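Local coordinates for prolyl-tRNA synthetase (Giardia lamblia ATCC 50803, PDB 3IAL), which charges tRNA(Pro) with L-proline at the expense of ATP, as a class II aminoacyl-tRNA synthetase working through a prolyl-adenylate intermediate, at the PR8 site and the interface of chains A and B. Residues are numbered along the deposited sequence; one frame, centred on the assembly and turned at random. Chains: chain A/B, Prolyl-tRNA synthetase.

Contact 1: the PR8 site. Residues chain A 122, 124, 153, 156, 162-165, 168, 170, 172, 174, 217, 237-240, 242, 270-272, 274-276. With PR8 (5'-O-[(R)-hydroxy{[(2S)-pyrrolidin-2-ylcarbonyl]oxy}phosphoryl]adenosine), chain C.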
loop_
_atom_site.group_PDB
_atom_site.type_symbol
_atom_site.label_atom_id
_atom_site.label_comp_id
_atom_site.label_asym_id
_atom_site.label_seq_id
_atom_site.Cartn_x
_atom_site.Cartn_y
_atom_site.Cartn_z
ATOM N N THR A 122 3.645 5.508 -17.314
ATOM C CA THR A 122 2.283 5.831 -16.951
ATOM C C THR A 122 1.481 4.713 -17.629
ATOM O O THR A 122 1.955 4.124 -18.597
ATOM C CB THR A 122 1.865 7.234 -17.441
ATOM O OG1 THR A 122 0.506 7.490 -17.063
ATOM C CG2 THR A 122 2.024 7.355 -18.949
ATOM N N GLU A 124 -1.822 4.244 -19.063
ATOM C CA GLU A 124 -2.922 4.347 -20.036
ATOM C C GLU A 124 -2.961 3.174 -21.019
ATOM O O GLU A 124 -3.989 2.521 -21.174
ATOM C CB GLU A 124 -2.831 5.650 -20.843
ATOM C CG GLU A 124 -3.344 6.897 -20.132
ATOM C CD GLU A 124 -2.407 7.442 -19.069
ATOM O OE1 GLU A 124 -1.237 7.036 -19.032
ATOM O OE2 GLU A 124 -2.845 8.296 -18.266
ATOM N N ARG A 153 10.483 7.075 -15.323
ATOM C CA ARG A 153 10.730 8.118 -16.314
ATOM C C ARG A 153 12.236 8.305 -16.400
ATOM O O ARG A 153 12.832 8.952 -15.535
ATOM C CB ARG A 153 10.068 9.453 -15.909
ATOM C CG ARG A 153 8.582 9.413 -15.563
ATOM C CD ARG A 153 7.685 9.572 -16.763
ATOM N NE ARG A 153 6.261 9.456 -16.419
ATOM C CZ ARG A 153 5.402 10.468 -16.269
ATOM N NH1 ARG A 153 5.775 11.737 -16.420
ATOM N NH2 ARG A 153 4.135 10.207 -15.966
ATOM N N THR A 156 14.268 12.058 -16.945
ATOM C CA THR A 156 14.270 13.066 -15.900
ATOM C C THR A 156 15.701 13.497 -15.585
ATOM O O THR A 156 16.576 12.664 -15.353
ATOM C CB THR A 156 13.601 12.558 -14.615
ATOM O OG1 THR A 156 12.262 12.136 -14.901
ATOM C CG2 THR A 156 13.565 13.653 -13.567
ATOM N N LEU A 162 11.569 13.334 -4.366
ATOM C CA LEU A 162 10.129 13.640 -4.336
ATOM C C LEU A 162 9.622 14.552 -5.468
ATOM O O LEU A 162 8.485 14.402 -5.900
ATOM C CB LEU A 162 9.705 14.217 -2.979
ATOM C CG LEU A 162 10.186 13.552 -1.690
ATOM C CD1 LEU A 162 9.679 14.378 -0.500
ATOM C CD2 LEU A 162 9.745 12.086 -1.592
ATOM N N ILE A 163 10.453 15.478 -5.936
ATOM C CA ILE A 163 10.040 16.490 -6.908
ATOM C C ILE A 163 10.320 16.051 -8.349
ATOM O O ILE A 163 9.450 16.173 -9.203
ATOM C CB ILE A 163 10.733 17.845 -6.634
ATOM C CG1 ILE A 163 10.319 18.386 -5.258
ATOM C CG2 ILE A 163 10.394 18.865 -7.741
ATOM C CD1 ILE A 163 11.039 19.672 -4.836
ATOM N N ARG A 164 11.532 15.550 -8.596
ATOM C CA ARG A 164 11.982 15.137 -9.928
ATOM C C ARG A 164 12.795 13.854 -9.805
ATOM O O ARG A 164 14.004 13.891 -9.600
ATOM C CB ARG A 164 12.849 16.224 -10.586
ATOM C CG ARG A 164 12.097 17.353 -11.248
ATOM C CD ARG A 164 12.993 18.102 -12.265
ATOM N NE ARG A 164 14.178 18.640 -11.600
ATOM C CZ ARG A 164 14.282 19.852 -11.053
ATOM N NH1 ARG A 164 13.283 20.727 -11.113
ATOM N NH2 ARG A 164 15.415 20.205 -10.458
ATOM N N VAL A 165 12.120 12.720 -9.920
ATOM C CA VAL A 165 12.758 11.425 -9.756
ATOM C C VAL A 165 12.509 10.549 -10.984
ATOM O O VAL A 165 11.662 10.864 -11.839
ATOM C CB VAL A 165 12.283 10.697 -8.465
ATOM C CG1 VAL A 165 13.128 11.123 -7.274
ATOM C CG2 VAL A 165 10.798 10.935 -8.204
ATOM N N ILE A 168 9.081 6.896 -9.499
ATOM C CA ILE A 168 8.157 7.824 -8.904
ATOM C C ILE A 168 7.021 7.082 -8.229
ATOM O O ILE A 168 6.308 6.342 -8.885
ATOM C CB ILE A 168 7.540 8.707 -9.999
ATOM C CG1 ILE A 168 8.647 9.290 -10.893
ATOM C CG2 ILE A 168 6.658 9.782 -9.374
ATOM C CD1 ILE A 168 8.170 9.700 -12.251
ATOM N N TRP A 170 3.408 6.933 -6.941
ATOM C CA TRP A 170 2.216 7.712 -7.262
ATOM C C TRP A 170 0.921 6.938 -7.166
ATOM O O TRP A 170 0.922 5.721 -6.990
ATOM C CB TRP A 170 2.386 8.373 -8.635
ATOM C CG TRP A 170 1.932 7.630 -9.865
ATOM C CD1 TRP A 170 1.676 6.291 -10.004
ATOM C CD2 TRP A 170 1.742 8.205 -11.163
ATOM N NE1 TRP A 170 1.319 6.010 -11.303
ATOM C CE2 TRP A 170 1.353 7.167 -12.032
ATOM C CE3 TRP A 170 1.855 9.506 -11.671
ATOM C CZ2 TRP A 170 1.071 7.386 -13.375
ATOM C CZ3 TRP A 170 1.568 9.720 -13.018
ATOM C CH2 TRP A 170 1.192 8.661 -13.848
ATOM N N GLU A 172 -2.568 6.660 -9.612
ATOM C CA GLU A 172 -3.231 7.007 -10.861
ATOM C C GLU A 172 -4.620 6.365 -10.878
ATOM O O GLU A 172 -4.770 5.160 -10.621
ATOM C CB GLU A 172 -2.398 6.573 -12.080
ATOM C CG GLU A 172 -1.959 5.097 -12.093
ATOM C CD GLU A 172 -1.136 4.714 -13.334
ATOM O OE1 GLU A 172 -1.458 5.176 -14.466
ATOM O OE2 GLU A 172 -0.169 3.929 -13.173
ATOM N N HIS A 174 -8.108 5.814 -13.277
ATOM C CA HIS A 174 -8.608 5.800 -14.662
ATOM C C HIS A 174 -10.069 5.364 -14.672
ATOM O O HIS A 174 -10.424 4.346 -14.067
ATOM C CB HIS A 174 -7.796 4.838 -15.527
ATOM C CG HIS A 174 -6.331 5.144 -15.548
ATOM N ND1 HIS A 174 -5.722 5.804 -16.592
ATOM C CD2 HIS A 174 -5.356 4.897 -14.639
ATOM C CE1 HIS A 174 -4.433 5.939 -16.330
ATOM N NE2 HIS A 174 -4.188 5.404 -15.147
ATOM N N PHE A 217 -1.489 16.882 -21.508
ATOM C CA PHE A 217 -1.079 15.479 -21.380
ATOM C C PHE A 217 -1.121 14.838 -22.769
ATOM O O PHE A 217 -2.105 15.010 -23.489
ATOM C CB PHE A 217 -2.006 14.721 -20.424
ATOM C CG PHE A 217 -1.561 13.313 -20.123
ATOM C CD1 PHE A 217 -0.401 13.077 -19.399
ATOM C CD2 PHE A 217 -2.302 12.226 -20.561
ATOM C CE1 PHE A 217 0.013 11.781 -19.107
ATOM C CE2 PHE A 217 -1.897 10.924 -20.273
ATOM C CZ PHE A 217 -0.734 10.708 -19.547
ATOM N N GLN A 237 3.779 21.522 -10.627
ATOM C CA GLN A 237 2.546 20.833 -10.992
ATOM C C GLN A 237 2.396 19.626 -10.083
ATOM O O GLN A 237 3.159 18.659 -10.188
ATOM C CB GLN A 237 2.543 20.392 -12.451
ATOM C CG GLN A 237 1.206 19.795 -12.855
ATOM C CD GLN A 237 1.255 19.093 -14.185
ATOM O OE1 GLN A 237 1.742 19.639 -15.168
ATOM N NE2 GLN A 237 0.726 17.878 -14.226
ATOM N N THR A 238 1.403 19.690 -9.197
ATOM C CA THR A 238 1.271 18.734 -8.114
ATOM C C THR A 238 -0.001 17.863 -8.224
ATOM O O THR A 238 -0.183 16.935 -7.436
ATOM C CB THR A 238 1.352 19.478 -6.764
ATOM O OG1 THR A 238 2.617 20.164 -6.676
ATOM C CG2 THR A 238 1.213 18.528 -5.589
ATOM N N ALA A 239 -0.862 18.155 -9.200
ATOM C CA ALA A 239 -1.957 17.252 -9.586
ATOM C C ALA A 239 -2.209 17.403 -11.084
ATOM O O ALA A 239 -2.072 18.498 -11.642
ATOM C CB ALA A 239 -3.222 17.556 -8.812
ATOM N N GLY A 240 -2.551 16.294 -11.721
ATOM C CA GLY A 240 -2.879 16.260 -13.140
ATOM C C GLY A 240 -4.142 15.454 -13.313
ATOM O O GLY A 240 -4.199 14.287 -12.930
ATOM N N HIS A 242 -7.182 14.732 -16.156
ATOM C CA HIS A 242 -7.272 14.816 -17.610
ATOM C C HIS A 242 -8.554 14.243 -18.190
ATOM O O HIS A 242 -9.059 13.208 -17.735
ATOM C CB HIS A 242 -6.078 14.090 -18.234
ATOM C CG HIS A 242 -4.767 14.454 -17.617
ATOM N ND1 HIS A 242 -4.138 15.656 -17.869
ATOM C CD2 HIS A 242 -3.969 13.784 -16.751
ATOM C CE1 HIS A 242 -3.010 15.709 -17.180
ATOM N NE2 HIS A 242 -2.881 14.585 -16.495
ATOM N N CYS A 270 -8.579 10.429 -16.505
ATOM C CA CYS A 270 -7.582 9.953 -15.550
ATOM C C CYS A 270 -7.072 11.054 -14.642
ATOM O O CYS A 270 -7.230 12.244 -14.934
ATOM C CB CYS A 270 -6.418 9.269 -16.278
ATOM S SG CYS A 270 -5.509 10.344 -17.414
ATOM N N ALA A 271 -6.458 10.646 -13.528
ATOM C CA ALA A 271 -5.956 11.592 -12.542
ATOM C C ALA A 271 -4.742 11.031 -11.836
ATOM O O ALA A 271 -4.696 9.844 -11.528
ATOM C CB ALA A 271 -7.030 11.932 -11.533
ATOM N N GLY A 272 -3.774 11.896 -11.557
ATOM C CA GLY A 272 -2.506 11.459 -10.994
ATOM C C GLY A 272 -1.992 12.402 -9.930
ATOM O O GLY A 272 -2.036 13.623 -10.103
ATOM N N SER A 274 1.522 12.358 -7.060
ATOM C CA SER A 274 2.772 11.682 -6.799
ATOM C C SER A 274 3.366 12.155 -5.486
ATOM O O SER A 274 2.679 12.772 -4.663
ATOM C CB SER A 274 3.743 11.944 -7.959
ATOM O OG SER A 274 4.353 13.215 -7.860
ATOM N N THR A 275 4.651 11.851 -5.313
ATOM C CA THR A 275 5.456 12.315 -4.191
ATOM C C THR A 275 5.561 13.845 -4.109
ATOM O O THR A 275 5.959 14.380 -3.072
ATOM C CB THR A 275 6.880 11.716 -4.265
ATOM O OG1 THR A 275 7.420 11.920 -5.575
ATOM C CG2 THR A 275 6.848 10.228 -3.985
ATOM N N ARG A 276 5.190 14.551 -5.181
ATOM C CA ARG A 276 5.185 16.020 -5.152
ATOM C C ARG A 276 4.234 16.586 -4.110
ATOM O O ARG A 276 4.479 17.675 -3.589
ATOM C CB ARG A 276 4.859 16.600 -6.527
ATOM C CG ARG A 276 5.936 16.333 -7.537
ATOM C CD ARG A 276 5.617 16.922 -8.869
ATOM N NE ARG A 276 6.773 16.866 -9.753
ATOM C CZ ARG A 276 6.829 17.418 -10.962
ATOM N NH1 ARG A 276 5.776 18.060 -11.460
ATOM N NH2 ARG A 276 7.945 17.325 -11.676
HETATM C C PR8 C . -0.678 11.672 -15.726
HETATM N N PR8 C . -1.705 9.488 -16.256
HETATM O O PR8 C . 0.399 11.080 -15.830
HETATM P P PR8 C . 0.577 13.809 -15.223
HETATM N N1 PR8 C . 8.862 13.097 -10.136
HETATM C C2 PR8 C . 7.911 13.238 -9.214
HETATM N N3 PR8 C . 6.641 13.434 -9.548
HETATM C C4 PR8 C . 6.270 13.495 -10.832
HETATM C C5 PR8 C . 7.243 13.348 -11.816
HETATM C C6 PR8 C . 8.566 13.141 -11.445
HETATM N N6 PR8 C . 9.518 12.986 -12.371
HETATM N N7 PR8 C . 6.636 13.434 -12.992
HETATM C C8 PR8 C . 5.337 13.635 -12.767
HETATM N N9 PR8 C . 5.103 13.678 -11.450
HETATM C CA PR8 C . -2.005 10.912 -15.952
HETATM C CB PR8 C . -2.779 10.955 -14.646
HETATM C CD PR8 C . -2.217 8.725 -15.117
HETATM C CG PR8 C . -2.287 9.713 -13.953
HETATM C "C1'" PR8 C . 3.763 13.875 -10.826
HETATM O O10 PR8 C . -0.826 13.000 -15.418
HETATM O O1P PR8 C . 1.357 13.914 -16.475
HETATM C "C2'" PR8 C . 3.122 15.273 -10.971
HETATM O "O2'" PR8 C . 2.349 15.565 -9.799
HETATM O O2P PR8 C . 0.109 15.255 -14.667
HETATM C "C3'" PR8 C . 2.115 15.073 -12.064
HETATM O "O3'" PR8 C . 1.089 16.061 -11.916
HETATM C "C4'" PR8 C . 1.594 13.708 -11.630
HETATM O "O4'" PR8 C . 2.817 12.954 -11.463
HETATM C "C5'" PR8 C . 0.706 13.095 -12.708
HETATM O "O5'" PR8 C . 1.352 13.104 -13.991
HETATM O O HOH W 1 1.719 15.247 -7.231
#

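Contact 2: the interface of chains A and B. Residues chain A 75-79, 134, 145; chain B 49-52, 55.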
loop_
_atom_site.group_PDB
_atom_site.type_symbol
_atom_site.label_atom_id
_atom_site.label_comp_id
_atom_site.label_asym_id
_atom_site.label_seq_id
_atom_site.Cartn_x
_atom_site.Cartn_y
_atom_site.Cartn_z
ATOM N N SER A 75 -12.467 1.945 -7.479
ATOM C CA SER A 75 -11.978 0.734 -6.832
ATOM C C SER A 75 -10.491 0.574 -7.058
ATOM O O SER A 75 -10.009 0.806 -8.161
ATOM C CB SER A 75 -12.694 -0.498 -7.385
ATOM O OG SER A 75 -14.077 -0.454 -7.129
ATOM N N GLN A 76 -9.776 0.131 -6.032
ATOM C CA GLN A 76 -8.345 -0.109 -6.157
ATOM C C GLN A 76 -8.045 -1.424 -6.860
ATOM O O GLN A 76 -8.691 -2.447 -6.605
ATOM C CB GLN A 76 -7.654 -0.079 -4.795
ATOM C CG GLN A 76 -6.126 -0.005 -4.915
ATOM C CD GLN A 76 -5.430 0.461 -3.641
ATOM O OE1 GLN A 76 -6.074 0.834 -2.678
ATOM N NE2 GLN A 76 -4.099 0.451 -3.652
ATOM N N ILE A 77 -7.057 -1.366 -7.751
ATOM C CA ILE A 77 -6.564 -2.506 -8.501
ATOM C C ILE A 77 -5.033 -2.468 -8.552
ATOM O O ILE A 77 -4.416 -1.545 -8.035
ATOM C CB ILE A 77 -7.083 -2.486 -9.951
ATOM C CG1 ILE A 77 -6.556 -1.264 -10.709
ATOM C CG2 ILE A 77 -8.587 -2.493 -9.980
ATOM C CD1 ILE A 77 -6.849 -1.327 -12.187
ATOM N N LEU A 78 -4.425 -3.468 -9.191
ATOM C CA LEU A 78 -2.989 -3.437 -9.451
ATOM C C LEU A 78 -2.679 -4.145 -10.762
ATOM O O LEU A 78 -2.978 -5.335 -10.928
ATOM C CB LEU A 78 -2.186 -4.069 -8.312
ATOM C CG LEU A 78 -0.669 -3.877 -8.389
ATOM C CD1 LEU A 78 -0.282 -2.377 -8.291
ATOM C CD2 LEU A 78 0.009 -4.694 -7.290
ATOM N N PHE A 79 -2.113 -3.370 -11.682
ATOM C CA PHE A 79 -1.638 -3.846 -12.967
ATOM C C PHE A 79 -0.163 -4.204 -12.874
ATOM O O PHE A 79 0.521 -3.761 -11.963
ATOM C CB PHE A 79 -1.787 -2.751 -14.023
ATOM C CG PHE A 79 -3.058 -2.827 -14.796
ATOM C CD1 PHE A 79 -4.268 -2.545 -14.199
ATOM C CD2 PHE A 79 -3.038 -3.171 -16.137
ATOM C CE1 PHE A 79 -5.447 -2.616 -14.928
ATOM C CE2 PHE A 79 -4.201 -3.241 -16.860
ATOM C CZ PHE A 79 -5.410 -2.971 -16.254
ATOM N N TRP A 134 -12.829 -5.700 -20.838
ATOM C CA TRP A 134 -13.829 -5.669 -19.767
ATOM C C TRP A 134 -15.150 -4.991 -20.151
ATOM O O TRP A 134 -16.178 -5.256 -19.522
ATOM C CB TRP A 134 -13.254 -5.004 -18.513
ATOM C CG TRP A 134 -12.042 -5.701 -17.951
ATOM C CD1 TRP A 134 -11.724 -7.031 -18.068
ATOM C CD2 TRP A 134 -11.010 -5.112 -17.144
ATOM N NE1 TRP A 134 -10.548 -7.296 -17.400
ATOM C CE2 TRP A 134 -10.091 -6.139 -16.824
ATOM C CE3 TRP A 134 -10.769 -3.816 -16.666
ATOM C CZ2 TRP A 134 -8.952 -5.910 -16.052
ATOM C CZ3 TRP A 134 -9.632 -3.589 -15.892
ATOM C CH2 TRP A 134 -8.737 -4.635 -15.596
ATOM N N ILE A 145 -11.377 2.749 -11.690
ATOM C CA ILE A 145 -10.281 2.125 -10.957
ATOM C C ILE A 145 -9.139 3.095 -10.647
ATOM O O ILE A 145 -9.039 4.184 -11.216
ATOM C CB ILE A 145 -9.730 0.861 -11.679
ATOM C CG1 ILE A 145 -9.178 1.187 -13.082
ATOM C CG2 ILE A 145 -10.820 -0.208 -11.776
ATOM C CD1 ILE A 145 -7.763 1.735 -13.098
ATOM N N VAL B 49 -3.231 -9.203 -14.183
ATOM C CA VAL B 49 -3.921 -8.061 -13.614
ATOM C C VAL B 49 -4.666 -8.505 -12.358
ATOM O O VAL B 49 -5.378 -9.503 -12.382
ATOM C CB VAL B 49 -4.938 -7.447 -14.615
ATOM C CG1 VAL B 49 -5.712 -6.274 -13.976
ATOM C CG2 VAL B 49 -4.222 -6.995 -15.892
ATOM N N PHE B 50 -4.472 -7.776 -11.262
ATOM C CA PHE B 50 -5.326 -7.902 -10.088
ATOM C C PHE B 50 -6.559 -7.026 -10.304
ATOM O O PHE B 50 -6.460 -5.797 -10.261
ATOM C CB PHE B 50 -4.594 -7.434 -8.828
ATOM C CG PHE B 50 -4.111 -8.541 -7.935
ATOM C CD1 PHE B 50 -5.012 -9.409 -7.328
ATOM C CD2 PHE B 50 -2.762 -8.674 -7.649
ATOM C CE1 PHE B 50 -4.567 -10.422 -6.470
ATOM C CE2 PHE B 50 -2.309 -9.669 -6.811
ATOM C CZ PHE B 50 -3.218 -10.550 -6.212
ATOM N N ARG B 51 -7.720 -7.644 -10.532
ATOM C CA ARG B 51 -8.974 -6.889 -10.649
ATOM C C ARG B 51 -9.492 -6.500 -9.253
ATOM O O ARG B 51 -9.051 -7.076 -8.259
ATOM C CB ARG B 51 -10.004 -7.709 -11.424
ATOM C CG ARG B 51 -9.507 -8.141 -12.793
ATOM C CD ARG B 51 -10.594 -8.808 -13.586
ATOM N NE ARG B 51 -11.641 -7.868 -13.976
ATOM C CZ ARG B 51 -12.639 -8.159 -14.806
ATOM N NH1 ARG B 51 -12.742 -9.377 -15.334
ATOM N NH2 ARG B 51 -13.540 -7.230 -15.102
ATOM N N PRO B 52 -10.423 -5.528 -9.171
ATOM C CA PRO B 52 -10.833 -4.937 -7.880
ATOM C C PRO B 52 -11.190 -5.902 -6.755
ATOM O O PRO B 52 -10.694 -5.754 -5.628
ATOM C CB PRO B 52 -12.061 -4.115 -8.261
ATOM C CG PRO B 52 -11.771 -3.656 -9.626
ATOM C CD PRO B 52 -11.065 -4.816 -10.293
ATOM N N PHE B 55 -7.992 -7.678 -5.762
ATOM C CA PHE B 55 -6.970 -6.825 -5.140
ATOM C C PHE B 55 -7.333 -6.399 -3.716
ATOM O O PHE B 55 -6.447 -6.233 -2.884
ATOM C CB PHE B 55 -6.636 -5.572 -5.951
ATOM C CG PHE B 55 -5.411 -4.864 -5.438
ATOM C CD1 PHE B 55 -4.161 -5.449 -5.579
ATOM C CD2 PHE B 55 -5.512 -3.668 -4.739
ATOM C CE1 PHE B 55 -3.018 -4.826 -5.073
ATOM C CE2 PHE B 55 -4.366 -3.033 -4.238
ATOM C CZ PHE B 55 -3.125 -3.614 -4.412
HETATM O O HOH W 2 -10.356 -3.255 -4.809
#

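Contact 1: the PR8 site
Prolyl-adenylate, the activated intermediate PR8, lies almost wholly buried in the class II active site, though its site is only partly occupied. At the proline end the pyrrolidine nitrogen PR8 N donates to A:Glu124 OE2 at 2.6 Å, on the syn lone pair of the carboxylate, and to A:Thr122 OG1. That hydroxyl in turn gives its hydrogen to the other oxygen, A:Glu124 OE1, so the two side chains lock each other around the amine; the carboxylate would favour a protonated nitrogen. A:Phe217 lays one face over PR8 CA, while A:Trp170, held at chi1 90° in the crowded position between backbone N and carbonyl carbon, brings CH2 to 3.6 Å from PR8 CG of the pyrrolidine. A:His242 NE2 reaches PR8 O10, the oxygen bridging prolyl and phosphate groups, at 2.8 Å. A:Gln237, its CG anti to the backbone N, sends NE2 to the ribose hydroxyl PR8 O3' at 3.0 Å.

Adenine is clamped between A:Ile168 CG2 on one face and, on the other, A:Arg276, the motif 3 arginine of class II synthetases, whose NE lies over the six-membered ring. A:Val165 N reads PR8 N1, and A:Ser274 OG donates to PR8 N3 at 2.9 Å. Behind them, A:Arg276 NE and NH2 both grip A:Ile163 O, and NH1 takes A:Gln237 O, fixing the guanidinium's rotation. The pocket is built on strands 167-177, 235-245 and 267-274, with helices 124-134 and 276-285 contributing A:Glu124 and A:Arg276.

Contact 2: the interface of chains A and B
A short antiparallel beta bridge between two copies of the synthetase, flanked by apolar packing and a cation-pi stack, makes up this patch of a two-fold symmetric interface. It ties the segment 75-79 of chain A to strand 49-50 and the start of helix 52-71 of chain B, and its twin repeats the join with the chains exchanged. Class II synthetases of this kind commonly work as dimers, so the pairing is likely to be the biological one.

The bridge pairs A:Leu78 with B:Phe50. B:Phe50 N donates to A:Leu78 O at 2.9 Å, nearly along the C=O axis, and A:Leu78 N returns a straight bond, 171° at the hydrogen, to a lone pair of B:Phe50 O.

Next to the bridge, toward helix 52-71, B:Phe55 swings out with CG anti to its backbone N and crosses both A:Leu78 and A:Gln76 obliquely, offering them and the backbone at A:Ile77 the same face. A:Leu78 CB sits over that face at its rim, 3.4 Å from B:Phe55 CE1. A:Gln76 CG approaches the rim obliquely, 3.6 Å from B:Phe55 CE2. A:Ile77 and B:Pro52 run side by side, CG2 pressed tightly on the pyrrolidine carbons CG and CD. A water joins A:Gln76 O to B:Pro52 O, linking two backbone carbonyls across the seam.

At the A:Trp134 end of the patch, B:Val49 sets CG1 against the face of A:Phe79 and at the edge of the A:Trp134 indole. B:Arg51, bent at chi3 (69°), reaches that indole tip to tip and lays its guanidinium flat on it, the planes 6° apart, with A:Trp134 NE1 over the guanidinium centre, 3.4 Å from B:Arg51 CZ.

About 19 Å separates the C-alpha centres of contact 1 and contact 2, and the two have no residue in common. Helix 124-134 joins them: its first residue, A:Glu124, belongs to contact 1, and its last, A:Trp134, to contact 2. The helix thus runs from the proline-binding end of the pocket to the surface that chain B packs against. Dimer packing may therefore steady the helix that carries the amine-binding carboxylate, although the structure alone does not show signalling between the subunits. By symmetry, each copy has the same connection between its own pocket and its partner.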